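PDB 4N5H: Esterase/lipase from Lactobacillus rhamnosus, which probably hydrolyses carboxylic esters, and may also transfer their acyl groups, as a serine hydrolase of the alpha/beta-hydrolase fold. Local coordinates for residues Val140-Ser146 with Phe177-Val183; Leu92-Tyr97 with Met297-Asp302; Glu40-Glu44 with Ala121-Trp125; Gln50-Asn54 with Gly80-Leu84; Leu107-Arg113 with Lys209-Asp214. The protein carries 1 engineered substitution. All coordinates share one frame; numbering follows the deposited sequence.

Interaction 1. Residues Val140-Ser146 with Phe177-Val183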
# COMPACT_ATOMS: atom_id res chain seq x y z
N VAL A 140 -5.68 12.17 33.40
CA VAL A 140 -6.00 10.94 32.64
C VAL A 140 -7.45 11.01 32.19
O VAL A 140 -8.39 11.05 32.99
CB VAL A 140 -5.74 9.66 33.39
CG1 VAL A 140 -6.09 8.40 32.55
CG2 VAL A 140 -4.27 9.60 33.82
N LEU A 141 -7.65 10.89 30.88
CA LEU A 141 -8.97 10.73 30.29
C LEU A 141 -9.15 9.22 29.90
O LEU A 141 -8.35 8.73 29.09
CB LEU A 141 -9.11 11.55 29.05
CG LEU A 141 -10.32 11.34 28.13
CD1 LEU A 141 -11.63 11.40 28.87
CD2 LEU A 141 -10.33 12.29 26.95
N LEU A 142 -10.12 8.55 30.48
CA LEU A 142 -10.48 7.18 30.14
C LEU A 142 -11.66 7.24 29.19
O LEU A 142 -12.69 7.91 29.54
CB LEU A 142 -10.85 6.41 31.34
CG LEU A 142 -11.22 4.94 31.10
CD1 LEU A 142 -10.06 4.15 30.58
CD2 LEU A 142 -11.80 4.33 32.36
N THR A 143 -11.57 6.60 28.01
CA THR A 143 -12.67 6.63 27.06
C THR A 143 -12.86 5.29 26.45
O THR A 143 -11.91 4.53 26.40
CB THR A 143 -12.51 7.70 26.02
OG1 THR A 143 -13.75 7.86 25.34
CG2 THR A 143 -11.45 7.32 25.05
N GLY A 144 -14.10 4.99 26.15
CA GLY A 144 -14.48 3.78 25.46
C GLY A 144 -15.69 3.97 24.61
O GLY A 144 -16.61 4.73 24.97
N ASP A 145 -15.75 3.17 23.53
CA ASP A 145 -16.91 3.24 22.62
C ASP A 145 -17.68 1.93 22.60
O ASP A 145 -17.06 0.85 22.52
CB ASP A 145 -16.56 3.60 21.19
CG ASP A 145 -15.69 2.62 20.52
OD1 ASP A 145 -16.22 2.00 19.53
OD2 ASP A 145 -14.47 2.53 20.91
N SER A 146 -19.01 2.05 22.69
CA SER A 146 -19.95 0.89 22.65
C SER A 146 -19.75 -0.26 23.78
O SER A 146 -19.82 0.03 24.98
CB SER A 146 -19.94 0.34 21.17
OG SER A 146 -21.11 -0.46 20.91
N PHE A 177 -8.65 8.61 37.29
CA PHE A 177 -9.25 9.14 36.05
C PHE A 177 -9.81 10.53 36.30
O PHE A 177 -10.62 10.72 37.26
CB PHE A 177 -10.35 8.22 35.55
CG PHE A 177 -9.94 6.79 35.46
CD1 PHE A 177 -10.62 5.80 36.12
CD2 PHE A 177 -8.82 6.46 34.71
CE1 PHE A 177 -10.18 4.46 36.05
CE2 PHE A 177 -8.43 5.14 34.60
CZ PHE A 177 -9.07 4.14 35.30
N THR A 178 -9.35 11.49 35.52
CA THR A 178 -9.83 12.85 35.56
C THR A 178 -11.26 12.99 34.99
O THR A 178 -12.10 13.74 35.51
CB THR A 178 -8.84 13.75 34.79
OG1 THR A 178 -7.54 13.55 35.33
CG2 THR A 178 -9.20 15.23 34.90
N LEU A 179 -11.54 12.23 33.95
CA LEU A 179 -12.80 12.25 33.27
C LEU A 179 -12.97 10.86 32.63
O LEU A 179 -11.97 10.31 32.17
CB LEU A 179 -12.76 13.28 32.14
CG LEU A 179 -13.99 13.38 31.23
CD1 LEU A 179 -15.34 13.67 31.94
CD2 LEU A 179 -13.76 14.49 30.16
N VAL A 180 -14.17 10.37 32.58
CA VAL A 180 -14.51 9.15 31.90
C VAL A 180 -15.55 9.50 30.83
O VAL A 180 -16.70 9.87 31.10
CB VAL A 180 -15.05 8.10 32.82
CG1 VAL A 180 -15.32 6.84 32.08
CG2 VAL A 180 -14.09 7.79 33.95
N ALA A 181 -15.12 9.35 29.56
CA ALA A 181 -15.96 9.70 28.41
C ALA A 181 -16.45 8.43 27.69
O ALA A 181 -15.65 7.60 27.26
CB ALA A 181 -15.25 10.55 27.43
N LEU A 182 -17.76 8.29 27.64
CA LEU A 182 -18.38 7.09 27.06
C LEU A 182 -19.01 7.47 25.76
O LEU A 182 -19.87 8.35 25.71
CB LEU A 182 -19.39 6.51 28.01
CG LEU A 182 -18.92 6.25 29.44
CD1 LEU A 182 -20.07 5.77 30.31
CD2 LEU A 182 -17.74 5.34 29.53
N VAL A 183 -18.67 6.78 24.69
CA VAL A 183 -19.22 7.07 23.38
C VAL A 183 -20.20 5.93 23.01
O VAL A 183 -19.77 4.82 22.79
CB VAL A 183 -18.11 7.19 22.27
CG1 VAL A 183 -18.68 7.41 20.87
CG2 VAL A 183 -17.17 8.32 22.60
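Phe-177, just ahead of the strand, lays one ring face against Leu-142: the methyl CD2 of Leu-142 stands 4.0 Å from the Phe-177 centroid, nearly straight above it, in a CH-pi contact. CG1 of Val-140 meets the same ring at its edge, in plane. Thr-178 reaches back to Val-140 twice. Its N donates to Val-140 O at 2.7 Å, and its OG1, lying beside its own backbone N (chi1 -54°), accepts from Val-140 N at 3.0 Å. Regular parallel pairing begins at Leu-179. Its O takes the N-H of Leu-142, while the Leu-179 side chain runs alongside Leu-141, whose CD1 is 3.9 Å from Leu-179 CG; Met-297 and Phe-301 of helix 288-311 cover this face. Val-180 turns to the other face, beside Leu-142. Ala-181 N donates to Leu-142 O, and Ala-181 O is gripped by two donors: Gly-144 N at 3.2 Å, almost in line with the carbonyl, and Thr-143 OG1 at 2.7 Å, from above the carbonyl plane. Past Leu-182, Val-183 N binds Gly-144 O, and Val-183 O receives Ser-146 N at 2.9 Å. The ladder thus satisfies buried backbone groups right up to the strand end, where Ser-146, at positive phi (58°), turns its OG to a hydrogen bond with His-278. That geometry is consistent with a nucleophile elbow whose strained serine is held by the neighbouring strand.

Interaction 2. Residues Leu92-Tyr97 with Met297-Asp302; sequences LASQGY and MLRTFD
Tyr-97 fills the tight part of this contact, its ring lying against Leu-298, whose CD2 sits over the centre of one face, 3.9 Å from the Tyr-97 centroid. The hydroxyl is gripped from two directions. It donates to Asp-302, OH to OD1 2.6 Å, on the syn side, though somewhat out of the plane of a carboxylate turned only 16° from the ring, and it accepts from Arg-299 NH2 at 3.0 Å. Bends at chi2 and chi3 fold Arg-299 back along its own helix, where NE forms a salt bridge with Asp-302 OD2 at 2.9 Å, so tyrosine, arginine and aspartate close a small polar ring. Phe-301 meets Tyr-97 rim to rim, and Leu-92 CD2 touches Met-297 CE at 3.8 Å. A phenylalanine in place of Tyr-97 would probably keep the Leu-298 packing yet leave Asp-302 OD1 and Arg-299 NH2 without the hydroxyl that joins them. The other side is looser and wetter: Gln-95 rests its CB on Leu-298 CD1, but its amide reaches Arg-299 through water 1, which bridges OE1 and NH1. Further in, Tyr-97 packs on Pro-67 and Val-69 of strand 66-72, while Met-297 and Phe-301 press helix 288-311 onto Leu-141 of strand 140-145, with the end of helix 86-94 beside them.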
# COMPACT_ATOMS: atom_id res chain seq x y z
N LEU A 92 -6.62 11.97 18.43
CA LEU A 92 -6.48 12.54 19.77
C LEU A 92 -5.03 12.89 20.06
O LEU A 92 -4.74 13.96 20.59
CB LEU A 92 -7.07 11.58 20.80
CG LEU A 92 -8.50 11.16 20.65
CD1 LEU A 92 -8.88 10.12 21.68
CD2 LEU A 92 -9.40 12.44 20.69
N ALA A 93 -4.09 12.01 19.73
CA ALA A 93 -2.66 12.28 19.94
C ALA A 93 -2.19 13.53 19.19
O ALA A 93 -1.40 14.31 19.74
CB ALA A 93 -1.80 11.06 19.48
N SER A 94 -2.72 13.74 18.01
CA SER A 94 -2.31 14.87 17.19
C SER A 94 -2.67 16.22 17.85
O SER A 94 -2.06 17.25 17.48
CB SER A 94 -2.96 14.83 15.77
OG SER A 94 -4.33 15.24 15.80
N GLN A 95 -3.59 16.21 18.77
CA GLN A 95 -4.04 17.37 19.55
C GLN A 95 -3.15 17.65 20.74
O GLN A 95 -3.43 18.67 21.45
CB GLN A 95 -5.50 17.26 19.88
CG GLN A 95 -6.44 17.18 18.70
CD GLN A 95 -6.16 18.29 17.71
OE1 GLN A 95 -6.44 19.44 18.00
NE2 GLN A 95 -5.62 17.95 16.56
N GLY A 96 -2.09 16.90 20.96
CA GLY A 96 -1.15 17.12 22.02
C GLY A 96 -1.26 16.22 23.24
O GLY A 96 -1.04 16.64 24.41
N TYR A 97 -1.73 14.99 23.01
CA TYR A 97 -2.02 14.05 24.08
C TYR A 97 -1.20 12.76 23.85
O TYR A 97 -0.93 12.39 22.72
CB TYR A 97 -3.51 13.64 24.13
CG TYR A 97 -4.36 14.83 24.51
CD1 TYR A 97 -4.72 15.72 23.50
CD2 TYR A 97 -4.64 15.17 25.83
CE1 TYR A 97 -5.35 16.92 23.80
CE2 TYR A 97 -5.34 16.37 26.14
CZ TYR A 97 -5.69 17.22 25.12
OH TYR A 97 -6.41 18.40 25.40
N MET A 297 -14.81 16.93 23.95
CA MET A 297 -14.27 15.97 24.94
C MET A 297 -12.92 16.38 25.51
O MET A 297 -12.74 16.39 26.76
CB MET A 297 -14.26 14.58 24.36
CG MET A 297 -13.69 13.53 25.30
SD MET A 297 -13.49 11.90 24.55
CE MET A 297 -12.05 12.19 23.44
N LEU A 298 -11.99 16.72 24.64
CA LEU A 298 -10.62 17.06 25.07
C LEU A 298 -10.67 18.38 25.86
O LEU A 298 -9.94 18.51 26.89
CB LEU A 298 -9.64 17.16 23.92
CG LEU A 298 -9.41 15.78 23.27
CD1 LEU A 298 -8.60 16.04 21.99
CD2 LEU A 298 -8.69 14.79 24.18
N ARG A 299 -11.55 19.28 25.44
CA ARG A 299 -11.67 20.56 26.21
C ARG A 299 -12.31 20.36 27.59
O ARG A 299 -11.91 21.07 28.54
CB ARG A 299 -12.40 21.62 25.44
CG ARG A 299 -11.67 22.14 24.21
CD ARG A 299 -10.24 22.60 24.43
NE ARG A 299 -9.12 21.59 24.39
CZ ARG A 299 -8.55 21.15 23.28
NH1 ARG A 299 -9.04 21.58 22.09
NH2 ARG A 299 -7.52 20.30 23.29
N THR A 300 -13.26 19.44 27.73
CA THR A 300 -13.84 19.13 29.00
C THR A 300 -12.74 18.57 29.89
O THR A 300 -12.62 18.95 31.11
CB THR A 300 -14.98 18.14 28.81
OG1 THR A 300 -15.95 18.74 27.96
CG2 THR A 300 -15.64 17.72 30.15
N PHE A 301 -11.96 17.65 29.32
CA PHE A 301 -10.83 17.03 30.04
C PHE A 301 -9.86 18.10 30.52
O PHE A 301 -9.42 18.09 31.66
CB PHE A 301 -10.14 16.02 29.08
CG PHE A 301 -8.86 15.42 29.54
CD1 PHE A 301 -8.66 15.05 30.85
CD2 PHE A 301 -7.88 15.07 28.60
CE1 PHE A 301 -7.49 14.42 31.21
CE2 PHE A 301 -6.68 14.42 28.97
CZ PHE A 301 -6.48 14.13 30.30
N ASP A 302 -9.51 18.97 29.64
CA ASP A 302 -8.54 20.05 29.94
C ASP A 302 -9.11 20.94 31.04
O ASP A 302 -8.34 21.36 31.93
CB ASP A 302 -8.30 20.95 28.74
CG ASP A 302 -7.50 20.29 27.61
OD1 ASP A 302 -6.90 19.21 27.81
OD2 ASP A 302 -7.36 20.97 26.60
O HOH W 1 -6.81 20.70 20.43

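Interaction 3. Residues Glu40-Glu44 with Ala121-Trp125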
# COMPACT_ATOMS: atom_id res chain seq x y z
N GLU A 40 2.50 -2.74 19.58
CA GLU A 40 2.70 -4.14 19.96
C GLU A 40 3.54 -4.35 21.22
O GLU A 40 4.37 -5.25 21.36
CB GLU A 40 3.31 -4.90 18.72
CG GLU A 40 3.08 -6.43 18.84
CD GLU A 40 3.89 -7.18 17.77
OE1 GLU A 40 4.95 -6.68 17.26
OE2 GLU A 40 3.55 -8.38 17.51
N TYR A 41 3.33 -3.52 22.23
CA TYR A 41 3.93 -3.80 23.47
C TYR A 41 3.15 -4.87 24.23
O TYR A 41 1.93 -4.72 24.47
CB TYR A 41 3.87 -2.56 24.34
CG TYR A 41 4.73 -1.37 24.06
CD1 TYR A 41 4.24 -0.24 23.37
CD2 TYR A 41 6.02 -1.33 24.51
CE1 TYR A 41 5.00 0.89 23.20
CE2 TYR A 41 6.79 -0.20 24.33
CZ TYR A 41 6.24 0.91 23.72
OH TYR A 41 7.05 2.06 23.64
N ARG A 42 3.85 -5.92 24.70
CA ARG A 42 3.17 -6.83 25.58
C ARG A 42 2.98 -6.15 26.92
O ARG A 42 3.92 -5.61 27.49
CB ARG A 42 4.06 -8.07 25.81
CG ARG A 42 4.14 -9.03 24.66
CD ARG A 42 5.15 -10.12 24.98
NE ARG A 42 5.21 -11.03 23.88
CZ ARG A 42 5.87 -12.20 23.92
NH1 ARG A 42 6.40 -12.61 25.05
NH2 ARG A 42 5.82 -13.00 22.84
N TYR A 43 1.80 -6.27 27.51
CA TYR A 43 1.61 -5.71 28.83
C TYR A 43 1.64 -6.74 30.01
O TYR A 43 1.50 -6.34 31.17
CB TYR A 43 0.35 -4.80 28.92
CG TYR A 43 -0.96 -5.36 28.50
CD1 TYR A 43 -1.57 -6.33 29.28
CD2 TYR A 43 -1.62 -4.98 27.30
CE1 TYR A 43 -2.80 -6.79 28.98
CE2 TYR A 43 -2.85 -5.49 26.98
CZ TYR A 43 -3.43 -6.39 27.79
OH TYR A 43 -4.69 -6.95 27.42
N GLU A 44 1.84 -7.99 29.65
CA GLU A 44 2.18 -9.00 30.60
C GLU A 44 3.08 -10.05 29.99
O GLU A 44 3.35 -10.03 28.81
CB GLU A 44 0.90 -9.48 31.28
CG GLU A 44 -0.01 -10.13 30.39
CD GLU A 44 -1.43 -10.40 31.07
OE1 GLU A 44 -1.61 -11.56 31.51
OE2 GLU A 44 -2.33 -9.57 31.21
N ALA A 121 -4.42 -4.76 33.61
CA ALA A 121 -3.00 -5.02 33.38
C ALA A 121 -2.35 -4.02 32.44
O ALA A 121 -1.20 -3.57 32.69
CB ALA A 121 -2.80 -6.42 32.76
N SER A 122 -3.11 -3.57 31.42
CA SER A 122 -2.61 -2.50 30.53
C SER A 122 -2.48 -1.20 31.29
O SER A 122 -1.49 -0.47 31.10
CB SER A 122 -3.48 -2.30 29.29
OG SER A 122 -4.71 -1.67 29.53
N LEU A 123 -3.39 -0.92 32.22
CA LEU A 123 -3.27 0.34 33.02
C LEU A 123 -2.06 0.25 33.96
O LEU A 123 -1.33 1.19 34.13
CB LEU A 123 -4.53 0.55 33.90
CG LEU A 123 -5.88 0.63 33.18
CD1 LEU A 123 -7.02 0.77 34.19
CD2 LEU A 123 -5.94 1.74 32.27
N ARG A 124 -1.88 -0.91 34.62
CA ARG A 124 -0.75 -1.15 35.45
C ARG A 124 0.57 -1.03 34.70
O ARG A 124 1.49 -0.40 35.17
CB ARG A 124 -0.82 -2.51 36.16
CG ARG A 124 0.13 -2.59 37.35
CD ARG A 124 -0.19 -3.82 38.30
NE ARG A 124 -1.65 -4.05 38.37
CZ ARG A 124 -2.49 -3.36 39.14
NH1 ARG A 124 -2.03 -2.50 40.04
NH2 ARG A 124 -3.81 -3.59 39.02
N TRP A 125 0.66 -1.62 33.51
CA TRP A 125 1.80 -1.42 32.66
C TRP A 125 2.08 0.06 32.44
O TRP A 125 3.21 0.54 32.59
CB TRP A 125 1.57 -2.13 31.33
CG TRP A 125 2.81 -2.15 30.46
CD1 TRP A 125 3.75 -3.14 30.38
CD2 TRP A 125 3.21 -1.15 29.55
NE1 TRP A 125 4.71 -2.81 29.48
CE2 TRP A 125 4.38 -1.62 28.90
CE3 TRP A 125 2.66 0.08 29.15
CZ2 TRP A 125 5.07 -0.85 27.96
CZ3 TRP A 125 3.33 0.80 28.19
CH2 TRP A 125 4.53 0.36 27.65
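Tyr-43 and Ser-122 bring the end of strand 35-42 up to helix 112-129 with their CA atoms 5.6 Å apart, just beyond a G1 beta bulge in which Glu-40 and Tyr-41 both face Leu-53. The ring of Tyr-43 lies over the helix backbone: Ser-122 CB is 4.0 Å from its centroid in a CH-pi contact, and Ala-121 CB comes within 3.7 Å of CD1 of Tyr-43. With CG of Tyr-43 between its backbone N and carbonyl carbon (chi1 54°), the ring swings against Ala-121 and Ser-122; nearer the backbone, Tyr-43 CB lies 3.8 Å from Trp-125 CB. The indole, one turn further along, reaches past Tyr-43 to Tyr-41. There CH2 of Trp-125 stands over one face of the Tyr-41 ring, toward the rim, with CZ2 3.6 Å from Tyr-41 CD2 and the planes 52° apart. Trp-287 and His-275 of the second subunit pack their rings on this aromatic pair. No hydrogen bond links the two segments, so the contact is apolar and aromatic in character. The hydroxyls find partners outside it, Tyr-43 at Gly-103 O, Ser-122 at Ile-119 O and Tyr-41 at Glu-38, which leaves ring faces and methylenes to join helix to strand and to meet the neighbouring subunit.

Interaction 4. Residues Gln50-Asn54 with Gly80-Leu84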
# COMPACT_ATOMS: atom_id res chain seq x y z
N GLN A 50 -3.58 -10.59 21.78
CA GLN A 50 -4.51 -9.59 22.33
C GLN A 50 -4.00 -8.91 23.55
O GLN A 50 -4.55 -7.84 23.91
CB GLN A 50 -5.90 -10.14 22.64
CG GLN A 50 -6.67 -10.55 21.41
CD GLN A 50 -7.33 -9.35 20.71
OE1 GLN A 50 -6.95 -8.19 20.95
NE2 GLN A 50 -8.18 -9.62 19.80
N GLN A 51 -3.05 -9.45 24.27
CA GLN A 51 -2.54 -8.81 25.52
C GLN A 51 -1.35 -7.86 25.19
O GLN A 51 -0.24 -7.96 25.76
CB GLN A 51 -2.24 -9.85 26.58
CG GLN A 51 -3.53 -10.61 27.01
CD GLN A 51 -3.27 -11.74 27.99
OE1 GLN A 51 -2.32 -12.52 27.77
NE2 GLN A 51 -3.98 -11.77 29.11
N THR A 52 -1.65 -7.02 24.26
CA THR A 52 -0.71 -6.03 23.74
C THR A 52 -1.39 -4.67 23.64
O THR A 52 -2.61 -4.55 23.67
CB THR A 52 -0.15 -6.43 22.33
OG1 THR A 52 -1.25 -6.60 21.44
CG2 THR A 52 0.71 -7.67 22.43
N LEU A 53 -0.58 -3.65 23.51
CA LEU A 53 -1.10 -2.23 23.43
C LEU A 53 -0.28 -1.42 22.44
O LEU A 53 0.88 -1.78 22.13
CB LEU A 53 -1.27 -1.56 24.82
CG LEU A 53 -0.01 -1.49 25.65
CD1 LEU A 53 0.88 -0.29 25.25
CD2 LEU A 53 -0.31 -1.26 27.10
N ASN A 54 -0.88 -0.28 22.01
CA ASN A 54 -0.21 0.70 21.20
C ASN A 54 -0.19 2.00 21.99
O ASN A 54 -1.14 2.31 22.76
CB ASN A 54 -0.94 1.03 19.88
CG ASN A 54 -0.97 -0.15 18.90
OD1 ASN A 54 -0.17 -1.03 18.90
ND2 ASN A 54 -1.97 -0.13 18.09
N GLY A 80 -12.43 -7.27 17.75
CA GLY A 80 -11.58 -6.05 17.78
C GLY A 80 -10.19 -6.36 18.31
O GLY A 80 -9.87 -7.45 18.79
N ASP A 81 -9.33 -5.34 18.24
CA ASP A 81 -7.98 -5.46 18.74
C ASP A 81 -7.40 -4.06 18.94
O ASP A 81 -8.14 -3.10 18.76
CB ASP A 81 -7.07 -6.32 17.81
CG ASP A 81 -6.96 -5.78 16.40
OD1 ASP A 81 -7.03 -4.55 16.18
OD2 ASP A 81 -6.91 -6.62 15.42
N ARG A 82 -6.14 -3.96 19.36
CA ARG A 82 -5.51 -2.66 19.61
C ARG A 82 -5.42 -1.76 18.40
O ARG A 82 -5.16 -0.56 18.55
CB ARG A 82 -4.12 -2.86 20.20
CG ARG A 82 -3.11 -3.57 19.31
CD ARG A 82 -1.76 -3.75 20.03
NE ARG A 82 -1.03 -4.77 19.31
CZ ARG A 82 -0.48 -4.67 18.10
NH1 ARG A 82 -0.25 -3.50 17.50
NH2 ARG A 82 -0.08 -5.81 17.51
N ASN A 83 -5.58 -2.30 17.19
CA ASN A 83 -5.52 -1.47 15.99
C ASN A 83 -6.86 -0.93 15.50
O ASN A 83 -6.91 -0.04 14.62
CB ASN A 83 -4.83 -2.26 14.85
CG ASN A 83 -3.36 -2.53 15.15
OD1 ASN A 83 -2.66 -1.74 15.77
ND2 ASN A 83 -2.92 -3.74 14.78
N LEU A 84 -7.96 -1.44 16.06
CA LEU A 84 -9.28 -1.09 15.57
C LEU A 84 -9.56 0.39 15.54
O LEU A 84 -10.10 0.90 14.55
CB LEU A 84 -10.39 -1.84 16.32
CG LEU A 84 -11.82 -1.58 15.93
CD1 LEU A 84 -12.03 -2.08 14.48
CD2 LEU A 84 -12.77 -2.37 16.81
O HOH W 2 -4.89 -6.45 20.32
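An Asx turn at Asp-81, inside the type I beta turn of 81-84, shapes the loop before helix 86-94 and presents Arg-82 and Asn-83 to the start of strand 52-58. Arg-82 has the largest share of the contact. Its chain is extended from CG to NE and passes across the strand backbone, CD lying 3.7 Å from Leu-53 C, so that the guanidinium edge faces two side chains of alternate strand residues. NE donates to Thr-52 OG1 at 2.8 Å, close to the guanidinium plane, and NH1 donates to Asn-54 OD1 at 2.8 Å, in the carbonyl plane and on a lone pair, with the amide turned 76° from the guanidinium. The amide of Asn-54 goes on to give an N-H from ND2 to Asn-83 OD1 at 2.9 Å, the two amides only 22° apart. At the other end, Gln-50 NE2 donates to Gly-80 O at 2.9 Å, and water 2 bridges Gln-50 OE1 and Arg-82 N. A leucine in place of Arg-82 would probably leave Thr-52 OG1 without its N-H donor and Asn-54 with one bond fewer to fix its amide. Outside the pair, Thr-52 OG1 also bonds Pro-49 O, and Asn-54 OD1 also takes Glu-40 N. The charged guanidinium is therefore received here by neutral oxygens, each with a second partner, and a directional polar network rather than apolar packing ties the loop to the strand.

Interaction 5. Residues Leu107-Arg113 with Lys209-Asp214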
# COMPACT_ATOMS: atom_id res chain seq x y z
N LEU A 107 -14.51 -12.60 24.04
CA LEU A 107 -15.49 -13.72 24.26
C LEU A 107 -15.41 -14.52 22.97
O LEU A 107 -15.22 -14.00 21.89
CB LEU A 107 -16.86 -13.18 24.42
CG LEU A 107 -17.19 -12.17 25.50
CD1 LEU A 107 -18.63 -11.87 25.65
CD2 LEU A 107 -16.56 -12.38 26.79
N PRO A 108 -15.60 -15.84 23.06
CA PRO A 108 -16.02 -16.61 24.23
C PRO A 108 -14.80 -17.27 24.90
O PRO A 108 -14.95 -18.02 25.86
CB PRO A 108 -16.89 -17.74 23.53
CG PRO A 108 -16.16 -17.96 22.26
CD PRO A 108 -15.70 -16.62 21.79
N ASP A 109 -13.58 -16.93 24.51
CA ASP A 109 -12.38 -17.50 25.13
C ASP A 109 -12.10 -17.05 26.56
O ASP A 109 -11.45 -17.77 27.33
CB ASP A 109 -11.20 -17.20 24.24
CG ASP A 109 -11.40 -17.84 22.88
OD1 ASP A 109 -11.86 -19.02 22.84
OD2 ASP A 109 -11.20 -17.12 21.91
N VAL A 110 -12.53 -15.86 26.89
CA VAL A 110 -12.60 -15.40 28.26
C VAL A 110 -14.06 -14.96 28.53
O VAL A 110 -14.94 -14.96 27.64
CB VAL A 110 -11.64 -14.22 28.52
CG1 VAL A 110 -10.22 -14.69 28.32
CG2 VAL A 110 -11.94 -13.10 27.54
N ASP A 111 -14.29 -14.57 29.77
CA ASP A 111 -15.51 -13.91 30.16
C ASP A 111 -15.18 -12.47 30.59
O ASP A 111 -14.05 -12.00 30.32
CB ASP A 111 -16.26 -14.67 31.30
CG ASP A 111 -15.50 -14.82 32.54
OD1 ASP A 111 -14.65 -13.98 32.87
OD2 ASP A 111 -15.79 -15.79 33.31
N LEU A 112 -16.18 -11.79 31.12
CA LEU A 112 -16.00 -10.35 31.46
C LEU A 112 -14.86 -10.16 32.40
O LEU A 112 -14.11 -9.22 32.31
CB LEU A 112 -17.31 -9.83 32.03
CG LEU A 112 -17.25 -8.37 32.60
CD1 LEU A 112 -16.78 -7.37 31.50
CD2 LEU A 112 -18.61 -7.98 33.16
N ARG A 113 -14.67 -11.06 33.39
CA ARG A 113 -13.57 -10.90 34.32
C ARG A 113 -12.22 -10.89 33.62
O ARG A 113 -11.33 -10.08 33.98
CB ARG A 113 -13.62 -11.95 35.47
CG ARG A 113 -12.45 -11.93 36.38
CD ARG A 113 -12.54 -12.97 37.47
NE ARG A 113 -13.57 -12.72 38.45
CZ ARG A 113 -14.72 -13.38 38.53
NH1 ARG A 113 -15.03 -14.31 37.59
NH2 ARG A 113 -15.60 -13.09 39.51
N LYS A 209 -22.16 -15.38 27.84
CA LYS A 209 -20.75 -15.41 27.59
C LYS A 209 -20.06 -14.32 28.46
O LYS A 209 -18.90 -14.55 28.85
CB LYS A 209 -20.43 -15.31 26.07
CG LYS A 209 -20.86 -16.53 25.21
CD LYS A 209 -20.31 -17.82 25.78
CE LYS A 209 -20.81 -19.04 25.03
NZ LYS A 209 -20.35 -20.26 25.74
N LEU A 210 -20.69 -13.19 28.65
CA LEU A 210 -20.10 -12.15 29.51
C LEU A 210 -19.96 -12.69 30.93
O LEU A 210 -18.93 -12.51 31.57
CB LEU A 210 -20.96 -10.89 29.57
CG LEU A 210 -20.73 -9.93 28.42
CD1 LEU A 210 -21.82 -8.88 28.45
CD2 LEU A 210 -19.32 -9.29 28.56
N SER A 211 -21.00 -13.37 31.46
CA SER A 211 -20.92 -13.81 32.84
C SER A 211 -20.11 -15.04 33.03
O SER A 211 -19.67 -15.33 34.17
CB SER A 211 -22.34 -14.05 33.45
OG SER A 211 -22.81 -15.32 32.91
N GLY A 212 -19.95 -15.87 31.99
CA GLY A 212 -19.30 -17.15 32.09
C GLY A 212 -19.91 -18.07 33.12
O GLY A 212 -19.23 -18.97 33.57
N GLY A 213 -21.19 -17.89 33.41
CA GLY A 213 -21.94 -18.65 34.45
C GLY A 213 -21.66 -18.22 35.89
O GLY A 213 -22.26 -18.71 36.88
N ASP A 214 -20.76 -17.26 36.06
CA ASP A 214 -20.43 -16.82 37.41
C ASP A 214 -21.48 -15.85 37.87
O ASP A 214 -21.60 -14.70 37.34
CB ASP A 214 -19.04 -16.14 37.38
CG ASP A 214 -18.53 -15.68 38.70
OD1 ASP A 214 -19.29 -15.52 39.67
OD2 ASP A 214 -17.27 -15.43 38.75
O HOH W 3 -17.23 -16.35 27.74
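Leu-112 and Leu-210 share the backbone hydrogen bond at the heart of this contact: Leu-112 N, at the start of helix 112-129, donates to Leu-210 O near the end of helix 203-211 at 2.9 Å, in the carbonyl plane and on a lone pair. Asp-111 precedes it as N-cap, its OD1 taking a weak bond from Arg-113 N, and its CB leans on the same Leu-210 O. Water 3 sits between Val-110 O and Lys-209 O, 2.7 Å from each of these oxygens. The charged interaction lies at the other end. Arg-113, extended as far as CD and then bent (chi3 -69°), brings its guanidinium end-on to Asp-214, both NH1 (2.8 Å) and NH2 (3.0 Å) donating to the single atom OD2. The planes are 27° apart, and the two nitrogens approach OD2 on its anti and syn sides respectively, both tilted out of the carboxylate plane. Apolar packing fills in between the helix ends. CD1 of Leu-107 is 3.9 Å from CD2 of Leu-210, and that same methyl of Leu-210 touches Leu-112 CB; Lys-209 rests its methylenes on Leu-107 and on Pro-108, while its NZ leaves for a salt bridge with Glu-4. At Gly-212, in positive phi, a side chain would run into Asp-111 OD2. Asp-111 OD2 and Asp-214 OD2 lie 5.6 Å apart, and the positive charge of Arg-113, paired directly with Asp-214, probably eases the repulsion between them. Asp-214 OD1 meanwhile accepts from Ala-216 N, so this residue serves both the salt bridge and the start of the next helix.

Overall arrangement
Interaction 1 is the buried core, a strand pair in the central sheet, and interaction 2, also largely buried, is packed directly against it, where helix 288-311 lies on one of its faces. Interaction 3 touches the other face, where Leu-123 meets Phe-177. Interactions 3, 4 and 5 are only partly buried. Interactions 3 and 4 share the edge of the sheet, joined by backbone bonds between strands 35-42 and 52-58, yet one is aromatic and the other almost wholly polar. Helix 112-129 serves both interaction 3 and interaction 5. Interactions 2 and 5, about 33 Å apart between centres, each combine buried leucines with an arginine-aspartate salt bridge, within one helix in interaction 2 and across the contact in interaction 5.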